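Local coordinates for BsaWI endonuclease (Geobacillus stearothermophilus, PDB 4ZSF), which binds DNA as a restriction endonuclease of the PD-(D/E)XK superfamily and probably cuts it with the help of metal ions, at residues K181-S189 and W256-W267. Residues are numbered along the deposited sequence; the frame is centred on the assembly and turned at random.
Sequences KAMEAFFWS and WLHRRQWFNYEW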
ATOM      1  N   LYS A 181      12.042  -3.955  17.608  1.00 22.58           N
ATOM      2  CA  LYS A 181      12.784  -5.177  17.374  1.00 22.40           C
ATOM      3  C   LYS A 181      14.299  -4.943  17.180  1.00 22.08           C
ATOM      4  O   LYS A 181      15.107  -5.780  17.640  1.00 21.62           O
ATOM      5  CB  LYS A 181      12.190  -5.927  16.159  1.00 24.72           C
ATOM      6  CG  LYS A 181      10.776  -6.517  16.449  1.00 29.40           C
ATOM      7  CD  LYS A 181      10.832  -7.317  17.715  1.00 37.80           C
ATOM      8  CE  LYS A 181       9.644  -8.259  17.900  1.00 46.87           C
ATOM      9  NZ  LYS A 181      10.021  -9.323  18.920  1.00 52.14           N
ATOM     10  N   ALA A 182      14.688  -3.832  16.518  1.00 20.91           N
ATOM     11  CA  ALA A 182      16.099  -3.490  16.344  1.00 20.23           C
ATOM     12  C   ALA A 182      16.719  -3.202  17.713  1.00 21.73           C
ATOM     13  O   ALA A 182      17.852  -3.624  17.987  1.00 21.21           O
ATOM     14  CB  ALA A 182      16.248  -2.279  15.397  1.00 17.76           C
ATOM     15  N   MET A 183      15.972  -2.514  18.589  1.00 18.36           N
ATOM     16  CA  MET A 183      16.495  -2.244  19.954  1.00 19.37           C
ATOM     17  C   MET A 183      16.625  -3.558  20.713  1.00 20.56           C
ATOM     18  O   MET A 183      17.589  -3.738  21.465  1.00 21.42           O
ATOM     19  CB  MET A 183      15.574  -1.250  20.714  1.00 19.31           C
ATOM     20  CG  MET A 183      15.534   0.114  19.984  1.00 20.19           C
ATOM     21  SD  MET A 183      14.838   1.438  20.996  1.00 21.66           S
ATOM     22  CE  MET A 183      13.129   0.926  21.058  1.00 21.86           C
ATOM     23  N   GLU A 184      15.660  -4.465  20.539  1.00 19.22           N
ATOM     24  CA  GLU A 184      15.773  -5.781  21.155  1.00 20.80           C
ATOM     25  C   GLU A 184      16.987  -6.587  20.668  1.00 19.94           C
ATOM     26  O   GLU A 184      17.490  -7.465  21.410  1.00 24.53           O
ATOM     27  CB  GLU A 184      14.537  -6.614  20.872  1.00 27.50           C
ATOM     28  CG  GLU A 184      13.453  -6.365  21.800  1.00 40.23           C
ATOM     29  CD  GLU A 184      12.251  -7.251  21.418  1.00 54.51           C
ATOM     30  OE1 GLU A 184      12.468  -8.404  20.929  1.00 53.00           O
ATOM     31  OE2 GLU A 184      11.112  -6.757  21.577  1.00 56.38           O
ATOM     32  N   ALA A 185      17.403  -6.305  19.443  1.00 19.23           N
ATOM     33  CA  ALA A 185      18.573  -6.940  18.812  1.00 20.77           C
ATOM     34  C   ALA A 185      19.867  -6.225  19.108  1.00 20.93           C
ATOM     35  O   ALA A 185      20.899  -6.608  18.571  1.00 21.71           O
ATOM     36  CB  ALA A 185      18.391  -6.999  17.298  1.00 20.29           C
ATOM     37  N   PHE A 186      19.789  -5.214  19.965  1.00 19.48           N
ATOM     38  CA  PHE A 186      20.947  -4.437  20.434  1.00 19.12           C
ATOM     39  C   PHE A 186      21.597  -3.697  19.278  1.00 19.54           C
ATOM     40  O   PHE A 186      22.834  -3.649  19.160  1.00 20.29           O
ATOM     41  CB  PHE A 186      21.972  -5.305  21.176  1.00 17.21           C
ATOM     42  CG  PHE A 186      21.394  -6.031  22.361  1.00 19.48           C
ATOM     43  CD1 PHE A 186      21.341  -5.421  23.634  1.00 20.27           C
ATOM     44  CD2 PHE A 186      20.886  -7.310  22.207  1.00 16.84           C
ATOM     45  CE1 PHE A 186      20.807  -6.101  24.721  1.00 20.66           C
ATOM     46  CE2 PHE A 186      20.311  -7.985  23.278  1.00 20.62           C
ATOM     47  CZ  PHE A 186      20.317  -7.399  24.570  1.00 22.54           C
ATOM     48  N   PHE A 187      20.766  -2.988  18.507  1.00 18.39           N
ATOM     49  CA  PHE A 187      21.282  -1.957  17.582  1.00 17.35           C
ATOM     50  C   PHE A 187      20.725  -0.594  17.997  1.00 16.22           C
ATOM     51  O   PHE A 187      19.598  -0.503  18.520  1.00 17.08           O
ATOM     52  CB  PHE A 187      20.848  -2.236  16.153  1.00 18.51           C
ATOM     53  CG  PHE A 187      21.521  -3.473  15.557  1.00 19.56           C
ATOM     54  CD1 PHE A 187      20.944  -4.742  15.688  1.00 18.97           C
ATOM     55  CD2 PHE A 187      22.736  -3.341  14.866  1.00 21.88           C
ATOM     56  CE1 PHE A 187      21.591  -5.884  15.133  1.00 22.92           C
ATOM     57  CE2 PHE A 187      23.355  -4.472  14.323  1.00 23.46           C
ATOM     58  CZ  PHE A 187      22.800  -5.705  14.456  1.00 20.53           C
ATOM     59  N   TRP A 188      21.494   0.455  17.680  1.00 17.13           N
ATOM     60  CA  TRP A 188      20.948   1.833  17.768  1.00 16.23           C
ATOM     61  C   TRP A 188      19.811   1.941  16.794  1.00 19.43           C
ATOM     62  O   TRP A 188      19.977   1.583  15.627  1.00 21.91           O
ATOM     63  CB  TRP A 188      22.052   2.790  17.414  1.00 15.72           C
ATOM     64  CG  TRP A 188      21.768   4.227  17.706  1.00 17.38           C
ATOM     65  CD1 TRP A 188      21.128   4.756  18.819  1.00 17.24           C
ATOM     66  CD2 TRP A 188      22.163   5.332  16.884  1.00 17.30           C
ATOM     67  NE1 TRP A 188      21.154   6.135  18.717  1.00 16.09           N
ATOM     68  CE2 TRP A 188      21.776   6.504  17.547  1.00 15.79           C
ATOM     69  CE3 TRP A 188      22.835   5.435  15.643  1.00 18.07           C
ATOM     70  CZ2 TRP A 188      22.042   7.785  17.013  1.00 17.95           C
ATOM     71  CZ3 TRP A 188      23.091   6.686  15.117  1.00 19.86           C
ATOM     72  CH2 TRP A 188      22.653   7.852  15.782  1.00 15.79           C
ATOM     73  N   SER A 189      18.655   2.436  17.231  1.00 16.97           N
ATOM     74  CA  SER A 189      17.527   2.483  16.306  1.00 16.20           C
ATOM     75  C   SER A 189      16.963   3.890  16.299  1.00 18.45           C
ATOM     76  O   SER A 189      16.455   4.371  17.311  1.00 17.41           O
ATOM     77  CB  SER A 189      16.423   1.473  16.696  1.00 19.45           C
ATOM     78  OG  SER A 189      15.356   1.555  15.763  1.00 19.35           O
ATOM     79  N   TRP A 256      27.989   0.626  21.513  1.00 19.23           N
ATOM     80  CA  TRP A 256      27.722  -0.621  20.829  1.00 20.95           C
ATOM     81  C   TRP A 256      28.975  -1.490  20.792  1.00 20.98           C
ATOM     82  O   TRP A 256      28.925  -2.733  20.988  1.00 20.13           O
ATOM     83  CB  TRP A 256      27.198  -0.321  19.419  1.00 17.85           C
ATOM     84  CG  TRP A 256      26.724  -1.513  18.692  1.00 18.51           C
ATOM     85  CD1 TRP A 256      25.414  -1.933  18.563  1.00 21.02           C
ATOM     86  CD2 TRP A 256      27.515  -2.393  17.887  1.00 18.81           C
ATOM     87  NE1 TRP A 256      25.349  -3.040  17.734  1.00 19.64           N
ATOM     88  CE2 TRP A 256      26.629  -3.349  17.310  1.00 19.46           C
ATOM     89  CE3 TRP A 256      28.883  -2.475  17.610  1.00 17.78           C
ATOM     90  CZ2 TRP A 256      27.073  -4.379  16.455  1.00 23.14           C
ATOM     91  CZ3 TRP A 256      29.345  -3.537  16.787  1.00 20.65           C
ATOM     92  CH2 TRP A 256      28.432  -4.461  16.204  1.00 24.56           C
ATOM     93  N   LEU A 257      30.119  -0.845  20.558  1.00 18.04           N
ATOM     94  CA  LEU A 257      31.362  -1.583  20.524  1.00 22.51           C
ATOM     95  C   LEU A 257      31.735  -2.117  21.916  1.00 24.27           C
ATOM     96  O   LEU A 257      32.246  -3.208  22.027  1.00 24.88           O
ATOM     97  CB  LEU A 257      32.504  -0.690  20.025  1.00 23.13           C
ATOM     98  CG  LEU A 257      32.390  -0.325  18.530  1.00 21.45           C
ATOM     99  CD1 LEU A 257      33.396   0.807  18.284  1.00 24.12           C
ATOM    100  CD2 LEU A 257      32.701  -1.601  17.668  1.00 24.15           C
ATOM    101  N   HIS A 258      31.518  -1.343  22.975  1.00 21.62           N
ATOM    102  CA  HIS A 258      32.163  -1.727  24.240  1.00 21.09           C
ATOM    103  C   HIS A 258      31.234  -2.177  25.350  1.00 22.29           C
ATOM    104  O   HIS A 258      31.704  -2.817  26.275  1.00 22.17           O
ATOM    105  CB  HIS A 258      33.046  -0.586  24.741  1.00 27.64           C
ATOM    106  CG  HIS A 258      34.152  -0.269  23.770  1.00 35.25           C
ATOM    107  ND1 HIS A 258      34.358   0.990  23.238  1.00 37.75           N
ATOM    108  CD2 HIS A 258      35.048  -1.085  23.161  1.00 38.63           C
ATOM    109  CE1 HIS A 258      35.367   0.943  22.377  1.00 37.06           C
ATOM    110  NE2 HIS A 258      35.784  -0.308  22.291  1.00 37.32           N
ATOM    111  N   ARG A 259      29.952  -1.846  25.266  1.00 20.99           N
ATOM    112  CA  ARG A 259      29.009  -2.263  26.327  1.00 20.41           C
ATOM    113  C   ARG A 259      27.671  -2.584  25.641  1.00 21.29           C
ATOM    114  O   ARG A 259      26.619  -2.113  26.039  1.00 22.00           O
ATOM    115  CB  ARG A 259      28.910  -1.185  27.439  1.00 21.63           C
ATOM    116  CG  ARG A 259      28.665   0.235  26.974  1.00 22.87           C
ATOM    117  CD  ARG A 259      29.003   1.274  28.117  1.00 25.46           C
ATOM    118  NE  ARG A 259      30.407   1.117  28.486  1.00 28.70           N
ATOM    119  CZ  ARG A 259      31.434   1.589  27.773  1.00 30.75           C
ATOM    120  NH1 ARG A 259      31.248   2.351  26.670  1.00 27.71           N
ATOM    121  NH2 ARG A 259      32.667   1.321  28.165  1.00 32.07           N
ATOM    122  N   ARG A 260      27.725  -3.413  24.591  1.00 18.33           N
ATOM    123  CA  ARG A 260      26.506  -3.636  23.781  1.00 17.41           C
ATOM    124  C   ARG A 260      25.314  -4.240  24.586  1.00 18.76           C
ATOM    125  O   ARG A 260      24.123  -4.049  24.234  1.00 21.95           O
ATOM    126  CB  ARG A 260      26.863  -4.553  22.602  1.00 17.59           C
ATOM    127  CG  ARG A 260      25.708  -4.665  21.631  1.00 19.67           C
ATOM    128  CD  ARG A 260      26.102  -5.505  20.386  1.00 19.86           C
ATOM    129  NE  ARG A 260      24.932  -5.677  19.503  1.00 19.69           N
ATOM    130  CZ  ARG A 260      24.919  -6.464  18.433  1.00 24.14           C
ATOM    131  NH1 ARG A 260      25.997  -7.159  18.120  1.00 21.27           N
ATOM    132  NH2 ARG A 260      23.819  -6.576  17.692  1.00 22.91           N
ATOM    133  N   GLN A 261      25.614  -4.926  25.693  1.00 17.19           N
ATOM    134  CA  GLN A 261      24.576  -5.592  26.476  1.00 19.57           C
ATOM    135  C   GLN A 261      23.596  -4.567  27.085  1.00 21.83           C
ATOM    136  O   GLN A 261      22.481  -4.928  27.484  1.00 20.74           O
ATOM    137  CB  GLN A 261      25.176  -6.444  27.597  1.00 18.97           C
ATOM    138  CG  GLN A 261      25.935  -5.651  28.709  1.00 24.94           C
ATOM    139  CD  GLN A 261      27.382  -5.278  28.361  1.00 22.92           C
ATOM    140  OE1 GLN A 261      27.906  -5.626  27.288  1.00 21.59           O
ATOM    141  NE2 GLN A 261      28.009  -4.524  29.253  1.00 22.76           N
ATOM    142  N   TRP A 262      24.031  -3.322  27.192  1.00 20.85           N
ATOM    143  CA  TRP A 262      23.114  -2.321  27.758  1.00 23.07           C
ATOM    144  C   TRP A 262      22.516  -1.469  26.633  1.00 22.80           C
ATOM    145  O   TRP A 262      21.906  -0.422  26.892  1.00 23.96           O
ATOM    146  CB  TRP A 262      23.822  -1.472  28.838  1.00 20.59           C
ATOM    147  CG  TRP A 262      24.269  -2.337  29.977  1.00 21.27           C
ATOM    148  CD1 TRP A 262      23.552  -3.347  30.593  1.00 22.49           C
ATOM    149  CD2 TRP A 262      25.532  -2.291  30.625  1.00 24.39           C
ATOM    150  NE1 TRP A 262      24.320  -3.932  31.557  1.00 25.25           N
ATOM    151  CE2 TRP A 262      25.537  -3.306  31.608  1.00 24.13           C
ATOM    152  CE3 TRP A 262      26.688  -1.503  30.436  1.00 23.03           C
ATOM    153  CZ2 TRP A 262      26.632  -3.557  32.448  1.00 26.62           C
ATOM    154  CZ3 TRP A 262      27.785  -1.758  31.275  1.00 24.54           C
ATOM    155  CH2 TRP A 262      27.741  -2.774  32.272  1.00 26.57           C
ATOM    156  N   PHE A 263      22.584  -1.962  25.392  1.00 18.51           N
ATOM    157  CA  PHE A 263      22.027  -1.190  24.255  1.00 18.67           C
ATOM    158  C   PHE A 263      20.651  -1.707  23.862  1.00 19.93           C
ATOM    159  O   PHE A 263      20.371  -1.868  22.687  1.00 22.17           O
ATOM    160  CB  PHE A 263      22.962  -1.230  23.046  1.00 18.97           C
ATOM    161  CG  PHE A 263      23.077   0.124  22.349  1.00 19.92           C
ATOM    162  CD1 PHE A 263      21.931   0.809  21.960  1.00 18.70           C
ATOM    163  CD2 PHE A 263      24.320   0.705  22.109  1.00 20.98           C
ATOM    164  CE1 PHE A 263      22.008   2.099  21.348  1.00 19.17           C
ATOM    165  CE2 PHE A 263      24.422   1.978  21.515  1.00 21.00           C
ATOM    166  CZ  PHE A 263      23.269   2.670  21.097  1.00 19.37           C
ATOM    167  N   ASN A 264      19.812  -1.986  24.857  1.00 22.39           N
ATOM    168  CA  ASN A 264      18.388  -2.275  24.612  1.00 24.00           C
ATOM    169  C   ASN A 264      17.639  -0.921  24.538  1.00 20.59           C
ATOM    170  O   ASN A 264      18.263   0.140  24.409  1.00 20.19           O
ATOM    171  CB  ASN A 264      17.762  -3.178  25.705  1.00 25.95           C
ATOM    172  CG  ASN A 264      17.674  -2.477  27.071  1.00 26.58           C
ATOM    173  OD1 ASN A 264      18.280  -1.409  27.300  1.00 26.64           O
ATOM    174  ND2 ASN A 264      16.932  -3.078  27.993  1.00 26.50           N
ATOM    175  N   TYR A 265      16.313  -0.965  24.649  1.00 21.77           N
ATOM    176  CA  TYR A 265      15.510   0.256  24.506  1.00 21.01           C
ATOM    177  C   TYR A 265      15.861   1.342  25.538  1.00 21.94           C
ATOM    178  O   TYR A 265      15.566   2.497  25.314  1.00 21.55           O
ATOM    179  CB  TYR A 265      13.986  -0.108  24.556  1.00 20.29           C
ATOM    180  CG  TYR A 265      13.529  -0.488  25.945  1.00 21.28           C
ATOM    181  CD1 TYR A 265      13.113   0.492  26.833  1.00 22.94           C
ATOM    182  CD2 TYR A 265      13.613  -1.824  26.421  1.00 25.21           C
ATOM    183  CE1 TYR A 265      12.714   0.175  28.135  1.00 27.93           C
ATOM    184  CE2 TYR A 265      13.216  -2.138  27.747  1.00 29.58           C
ATOM    185  CZ  TYR A 265      12.786  -1.116  28.572  1.00 30.64           C
ATOM    186  OH  TYR A 265      12.394  -1.380  29.852  1.00 33.60           O
ATOM    187  N   GLU A 266      16.461   0.973  26.682  1.00 21.20           N
ATOM    188  CA  GLU A 266      16.696   1.929  27.738  1.00 21.01           C
ATOM    189  C   GLU A 266      17.809   2.900  27.402  1.00 22.27           C
ATOM    190  O   GLU A 266      17.872   4.016  27.963  1.00 21.38           O
ATOM    191  CB  GLU A 266      17.057   1.211  29.062  1.00 25.24           C
ATOM    192  CG  GLU A 266      15.941   0.324  29.554  1.00 26.69           C
ATOM    193  CD  GLU A 266      16.356  -0.380  30.830  1.00 35.23           C
ATOM    194  OE1 GLU A 266      16.257   0.256  31.914  1.00 42.86           O
ATOM    195  OE2 GLU A 266      16.762  -1.552  30.754  1.00 31.94           O
ATOM    196  N   TRP A 267      18.676   2.500  26.484  1.00 19.33           N
ATOM    197  CA  TRP A 267      19.837   3.338  26.150  1.00 19.79           C
ATOM    198  C   TRP A 267      19.365   4.726  25.696  1.00 19.32           C
ATOM    199  O   TRP A 267      18.406   4.861  24.932  1.00 20.72           O
ATOM    200  CB  TRP A 267      20.687   2.704  25.050  1.00 21.09           C
ATOM    201  CG  TRP A 267      21.960   3.493  24.732  1.00 18.99           C
ATOM    202  CD1 TRP A 267      23.195   3.287  25.310  1.00 22.55           C
ATOM    203  CD2 TRP A 267      22.111   4.587  23.825  1.00 18.99           C
ATOM    204  NE1 TRP A 267      24.110   4.192  24.787  1.00 23.22           N
ATOM    205  CE2 TRP A 267      23.468   4.990  23.866  1.00 21.85           C
ATOM    206  CE3 TRP A 267      21.231   5.244  22.937  1.00 18.03           C
ATOM    207  CZ2 TRP A 267      23.984   6.044  23.066  1.00 21.38           C
ATOM    208  CZ3 TRP A 267      21.746   6.310  22.116  1.00 19.37           C
ATOM    209  CH2 TRP A 267      23.103   6.678  22.185  1.00 19.57           C
TER
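Arg260 reaches across to the turn at Ala185 and Phe186 and holds two of its carbonyls. Its chain is extended, with CG anti to the backbone N (chi1 -172°), and this carries the guanidinium to the end of helix 172-184. Arg260 NE donates to Phe186 O at 2.9 Å, tilted out of that carbonyl plane. Arg260 NH2 donates to Ala185 O at 3.0 Å, in the carbonyl plane. Arg260 NH2 also sits over one face of the Phe187 ring, toward its rim; Arg260 CZ is 4.8 Å from the Phe187 ring centroid, a cation-pi contact. Ring and guanidinium planes are 64° apart. Trp256 NE1 lies over one face of the guanidinium, toward its rim, and Asp131 forms a salt bridge with Arg260 NH1. A leucine here would probably leave the Ala185 and Phe186 carbonyls without these donors and Asp131 without its cationic mate.

Phe186 CB lies against Arg260 CG and NE. The Phe186 ring passes the backbone oxygens of Arg260 and Gln261, with Phe186 CE1 3.4 Å from Gln261 O. Two CA-H...O contacts run in opposite senses, from Phe186 CA to Phe263 O and from Asn264 CA to Met183 O. Met183 bends at chi3, and Met183 CE lies 3.7 Å from Tyr265 CB.

Trp188, Phe263 and Trp267 form an aromatic cluster. Phe263 CZ lies over the centre of the Trp267 ring. Trp188 NE1 is 3.5 Å from Trp267 CZ3, with the two ring planes at 81°. Trp188 and Phe263 also pack onto Ala252 of helix 243-258.

Helix 172-184 ends in a Schellman motif, with Phe186 at positive phi, before strand 188-193 enters the mixed sheet. The chain after helix 243-258 packs on this capped end, a helix-to-strand junction of the PD-(D/E)XK nuclease fold.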